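Long-range contact in bifunctional purine biosynthetic protein ADE5,7 (Cryptococcus neoformans var. grubii serotype A, PDB 7LVO), which catalyses the second and fifth steps of de novo purine biosynthesis, its N-terminal half being the ATP-dependent ligase that joins phosphoribosylamine to glycine: residues Gly112-Ala124 and Phe133-Ser145. Numbering follows the deposited sequence.
Sequences GPEQPLVDGVEGA and FGPSPAAAMLEGS. With EDO (1,2-ethanediol), chain B.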
loop_
_atom_site.group_PDB
_atom_site.type_symbol
_atom_site.label_atom_id
_atom_site.label_comp_id
_atom_site.label_asym_id
_atom_site.label_seq_id
_atom_site.Cartn_x
_atom_site.Cartn_y
_atom_site.Cartn_z
ATOM N N GLY A 112 7.973 -2.132 -3.707
ATOM C CA GLY A 112 7.025 -1.429 -2.873
ATOM C C GLY A 112 5.952 -0.714 -3.670
ATOM O O GLY A 112 4.756 -0.976 -3.517
ATOM N N PRO A 113 6.361 0.210 -4.535
ATOM C CA PRO A 113 5.380 0.976 -5.314
ATOM C C PRO A 113 4.583 0.084 -6.259
ATOM O O PRO A 113 4.901 -1.085 -6.506
ATOM C CB PRO A 113 6.238 1.985 -6.088
ATOM C CG PRO A 113 7.534 2.061 -5.326
ATOM C CD PRO A 113 7.741 0.681 -4.753
ATOM N N GLU A 114 3.522 0.675 -6.813
ATOM C CA GLU A 114 2.635 -0.051 -7.713
ATOM C C GLU A 114 3.205 -0.130 -9.124
ATOM O O GLU A 114 3.086 -1.169 -9.789
ATOM C CB GLU A 114 1.258 0.623 -7.733
ATOM C CG GLU A 114 0.270 0.033 -8.726
ATOM C CD GLU A 114 -0.930 0.942 -8.964
ATOM O OE1 GLU A 114 -0.982 2.031 -8.354
ATOM O OE2 GLU A 114 -1.818 0.568 -9.762
ATOM N N GLN A 115 3.826 0.953 -9.596
ATOM C CA GLN A 115 4.216 1.019 -11.001
ATOM C C GLN A 115 5.105 -0.142 -11.426
ATOM O O GLN A 115 4.796 -0.781 -12.445
ATOM C CB GLN A 115 4.894 2.362 -11.279
ATOM C CG GLN A 115 5.300 2.564 -12.733
ATOM C CD GLN A 115 5.652 4.008 -13.047
ATOM O OE1 GLN A 115 4.851 4.917 -12.819
ATOM N NE2 GLN A 115 6.854 4.225 -13.571
ATOM N N PRO A 116 6.206 -0.461 -10.735
ATOM C CA PRO A 116 7.059 -1.567 -11.217
ATOM C C PRO A 116 6.336 -2.904 -11.259
ATOM O O PRO A 116 6.584 -3.705 -12.167
ATOM C CB PRO A 116 8.229 -1.576 -10.218
ATOM C CG PRO A 116 7.719 -0.861 -9.007
ATOM C CD PRO A 116 6.747 0.172 -9.518
ATOM N N LEU A 117 5.455 -3.173 -10.295
ATOM C CA LEU A 117 4.706 -4.428 -10.312
ATOM C C LEU A 117 3.768 -4.487 -11.510
ATOM O O LEU A 117 3.810 -5.440 -12.302
ATOM C CB LEU A 117 3.928 -4.586 -9.007
ATOM C CG LEU A 117 4.767 -4.896 -7.773
ATOM C CD1 LEU A 117 3.911 -4.861 -6.516
ATOM C CD2 LEU A 117 5.447 -6.243 -7.912
ATOM N N VAL A 118 2.922 -3.467 -11.674
ATOM C CA VAL A 118 1.987 -3.454 -12.798
ATOM C C VAL A 118 2.738 -3.415 -14.119
ATOM O O VAL A 118 2.249 -3.916 -15.137
ATOM C CB VAL A 118 1.012 -2.265 -12.666
ATOM C CG1 VAL A 118 0.190 -2.104 -13.923
ATOM C CG2 VAL A 118 0.108 -2.462 -11.460
ATOM N N ASP A 119 3.926 -2.810 -14.134
ATOM C CA ASP A 119 4.740 -2.776 -15.342
ATOM C C ASP A 119 5.487 -4.083 -15.582
ATOM O O ASP A 119 6.090 -4.244 -16.641
ATOM C CB ASP A 119 5.732 -1.615 -15.271
ATOM C CG ASP A 119 5.057 -0.260 -15.449
ATOM O OD1 ASP A 119 3.842 -0.235 -15.725
ATOM O OD2 ASP A 119 5.742 0.777 -15.317
ATOM N N GLY A 120 5.456 -5.011 -14.632
ATOM C CA GLY A 120 6.005 -6.326 -14.826
ATOM C C GLY A 120 7.408 -6.552 -14.318
ATOM O O GLY A 120 8.154 -7.319 -14.942
ATOM N N VAL A 121 7.791 -5.925 -13.208
ATOM C CA VAL A 121 9.136 -6.113 -12.679
ATOM C C VAL A 121 9.358 -7.567 -12.276
ATOM O O VAL A 121 10.486 -8.068 -12.335
ATOM C CB VAL A 121 9.382 -5.153 -11.495
ATOM C CG1 VAL A 121 8.506 -5.537 -10.307
ATOM C CG2 VAL A 121 10.851 -5.151 -11.107
ATOM N N GLU A 122 8.299 -8.263 -11.858
ATOM C CA GLU A 122 8.442 -9.651 -11.436
ATOM C C GLU A 122 8.970 -10.519 -12.572
ATOM O O GLU A 122 9.869 -11.343 -12.363
ATOM C CB GLU A 122 7.102 -10.186 -10.932
ATOM C CG GLU A 122 7.175 -11.547 -10.249
ATOM C CD GLU A 122 6.884 -12.701 -11.189
ATOM O OE1 GLU A 122 6.617 -12.463 -12.386
ATOM O OE2 GLU A 122 6.915 -13.860 -10.726
ATOM N N GLY A 123 8.426 -10.348 -13.783
ATOM C CA GLY A 123 8.918 -11.104 -14.917
ATOM C C GLY A 123 10.355 -10.792 -15.263
ATOM O O GLY A 123 11.102 -11.689 -15.681
ATOM N N ALA A 124 10.766 -9.532 -15.090
ATOM C CA ALA A 124 12.141 -9.157 -15.383
ATOM C C ALA A 124 13.121 -9.908 -14.486
ATOM O O ALA A 124 14.134 -10.436 -14.958
ATOM C CB ALA A 124 12.310 -7.645 -15.217
ATOM N N PHE A 133 9.025 -11.049 -4.151
ATOM C CA PHE A 133 7.838 -10.999 -3.300
ATOM C C PHE A 133 6.877 -9.999 -3.931
ATOM O O PHE A 133 6.946 -8.791 -3.684
ATOM C CB PHE A 133 8.179 -10.607 -1.876
ATOM C CG PHE A 133 6.969 -10.486 -0.980
ATOM C CD1 PHE A 133 6.384 -11.615 -0.422
ATOM C CD2 PHE A 133 6.407 -9.255 -0.723
ATOM C CE1 PHE A 133 5.277 -11.502 0.393
ATOM C CE2 PHE A 133 5.297 -9.131 0.087
ATOM C CZ PHE A 133 4.730 -10.254 0.649
ATOM N N GLY A 134 5.979 -10.509 -4.764
ATOM C CA GLY A 134 5.033 -9.688 -5.477
ATOM C C GLY A 134 4.385 -10.457 -6.607
ATOM O O GLY A 134 4.828 -11.543 -6.981
ATOM N N PRO A 135 3.326 -9.900 -7.179
ATOM C CA PRO A 135 2.572 -10.625 -8.198
ATOM C C PRO A 135 3.274 -10.622 -9.545
ATOM O O PRO A 135 4.058 -9.730 -9.876
ATOM C CB PRO A 135 1.244 -9.853 -8.268
ATOM C CG PRO A 135 1.627 -8.458 -7.901
ATOM C CD PRO A 135 2.693 -8.610 -6.835
ATOM N N SER A 136 2.979 -11.656 -10.318
ATOM C CA SER A 136 3.403 -11.691 -11.710
ATOM C C SER A 136 2.797 -10.510 -12.461
ATOM O O SER A 136 1.814 -9.913 -12.011
ATOM C CB SER A 136 2.975 -12.999 -12.363
ATOM O OG SER A 136 1.569 -13.068 -12.456
ATOM N N PRO A 137 3.377 -10.144 -13.606
ATOM C CA PRO A 137 2.773 -9.070 -14.416
ATOM C C PRO A 137 1.272 -9.233 -14.617
ATOM O O PRO A 137 0.534 -8.238 -14.616
ATOM C CB PRO A 137 3.534 -9.168 -15.742
ATOM C CG PRO A 137 4.865 -9.737 -15.368
ATOM C CD PRO A 137 4.621 -10.673 -14.197
ATOM N N ALA A 138 0.800 -10.473 -14.783
ATOM C CA ALA A 138 -0.629 -10.705 -14.967
ATOM C C ALA A 138 -1.397 -10.526 -13.658
ATOM O O ALA A 138 -2.403 -9.808 -13.610
ATOM C CB ALA A 138 -0.859 -12.102 -15.537
ATOM N N ALA A 139 -0.940 -11.179 -12.587
ATOM C CA ALA A 139 -1.633 -11.072 -11.309
ATOM C C ALA A 139 -1.677 -9.631 -10.810
ATOM O O ALA A 139 -2.622 -9.243 -10.110
ATOM C CB ALA A 139 -0.957 -11.966 -10.269
ATOM N N ALA A 140 -0.668 -8.825 -11.156
ATOM C CA ALA A 140 -0.648 -7.427 -10.738
ATOM C C ALA A 140 -1.789 -6.620 -11.347
ATOM O O ALA A 140 -2.045 -5.499 -10.889
ATOM C CB ALA A 140 0.692 -6.791 -11.110
ATOM N N MET A 141 -2.482 -7.162 -12.355
ATOM C CA MET A 141 -3.585 -6.438 -12.974
ATOM C C MET A 141 -4.757 -6.230 -12.021
ATOM O O MET A 141 -5.629 -5.407 -12.309
ATOM C CB MET A 141 -4.059 -7.182 -14.219
ATOM C CG MET A 141 -2.995 -7.320 -15.298
ATOM S SD MET A 141 -3.602 -8.169 -16.777
ATOM C CE MET A 141 -4.442 -6.829 -17.619
ATOM N N LEU A 142 -4.796 -6.948 -10.899
ATOM C CA LEU A 142 -5.829 -6.692 -9.899
ATOM C C LEU A 142 -5.815 -5.237 -9.448
ATOM O O LEU A 142 -6.860 -4.685 -9.094
ATOM C CB LEU A 142 -5.646 -7.609 -8.689
ATOM C CG LEU A 142 -6.048 -9.071 -8.833
ATOM C CD1 LEU A 142 -5.726 -9.826 -7.538
ATOM C CD2 LEU A 142 -7.522 -9.214 -9.183
ATOM N N GLU A 143 -4.639 -4.602 -9.442
ATOM C CA GLU A 143 -4.526 -3.180 -9.168
ATOM C C GLU A 143 -4.267 -2.344 -10.408
ATOM O O GLU A 143 -4.644 -1.175 -10.434
ATOM C CB GLU A 143 -3.403 -2.919 -8.154
ATOM C CG GLU A 143 -3.346 -1.475 -7.660
ATOM C CD GLU A 143 -2.206 -1.221 -6.687
ATOM O OE1 GLU A 143 -1.571 -2.195 -6.227
ATOM O OE2 GLU A 143 -1.945 -0.035 -6.383
ATOM N N GLY A 144 -3.645 -2.925 -11.439
ATOM C CA GLY A 144 -3.293 -2.157 -12.618
ATOM C C GLY A 144 -4.471 -1.800 -13.495
ATOM O O GLY A 144 -4.449 -0.766 -14.171
ATOM N N SER A 145 -5.509 -2.632 -13.497
ATOM C CA SER A 145 -6.682 -2.434 -14.350
ATOM C C SER A 145 -7.939 -2.567 -13.499
ATOM O O SER A 145 -8.375 -3.681 -13.184
ATOM C CB SER A 145 -6.703 -3.431 -15.506
ATOM O OG SER A 145 -7.958 -3.416 -16.169
HETATM C C1 EDO B . 3.415 -12.921 -16.872
HETATM O O1 EDO B . 2.625 -12.694 -15.695
HETATM C C2 EDO B . 4.636 -13.761 -16.527
HETATM O O2 EDO B . 4.216 -15.028 -16.017
HETATM O O HOH W 1 5.251 -7.811 -11.687
HETATM O O HOH W 2 -0.206 -5.613 -14.831
HETATM O O HOH W 3 5.879 -14.333 -8.074
#
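The Schellman turn that ends helix 114-118 of the GAR synthetase N domain shows how a helix break can seat a proline: Pro137 lies against Gly120, with its CG 3.6 Å from Gly120 CA. Gly120, whose phi is positive, also precedes helix 121-126, and on that helix Glu122 crosses Pro137 at about a right angle. Bending at chi2 (-95°) lays the Glu122 carboxylate alongside the 135-137 backbone, its OE1 3.2 Å from Pro137 CD and 3.4 Å from Ser136 CA. Water does the polar bridging. One molecule donates to Leu117 O and Pro135 O and accepts from Glu122 N; a second links Val118 O to Pro137 O, and a third Glu122 OE2 to Gly134 O.

Apolar contacts continue the interface: Leu117 CD2 packs on Pro135 CD at 3.8 Å, Ala140 CB touches Leu117 O at 3.6 Å, and both Val118 methyls sit against Gly144 CA (CG2 at 3.6 Å), which has no side chain to keep them off. Farther along, the extended Glu114 and Glu143 lay their carboxylates face to face, planes 24° apart, with Glu143 OE2 over Glu114 CD (2.9 Å). Glu114 OE1 and Glu143 OE2, 3.0 Å apart, are two acceptors without a hydrogen bond, a closeness probably eased by Arg335, salt-bridged to Glu143 OE2, while Val334 N bonds to OE1. Glu114 also touches Leu195 of the predicted ATP site, and Glu143 lies near Asn333, a predicted magnesium ligand, beside the probable active site of an ATP-grasp ligase.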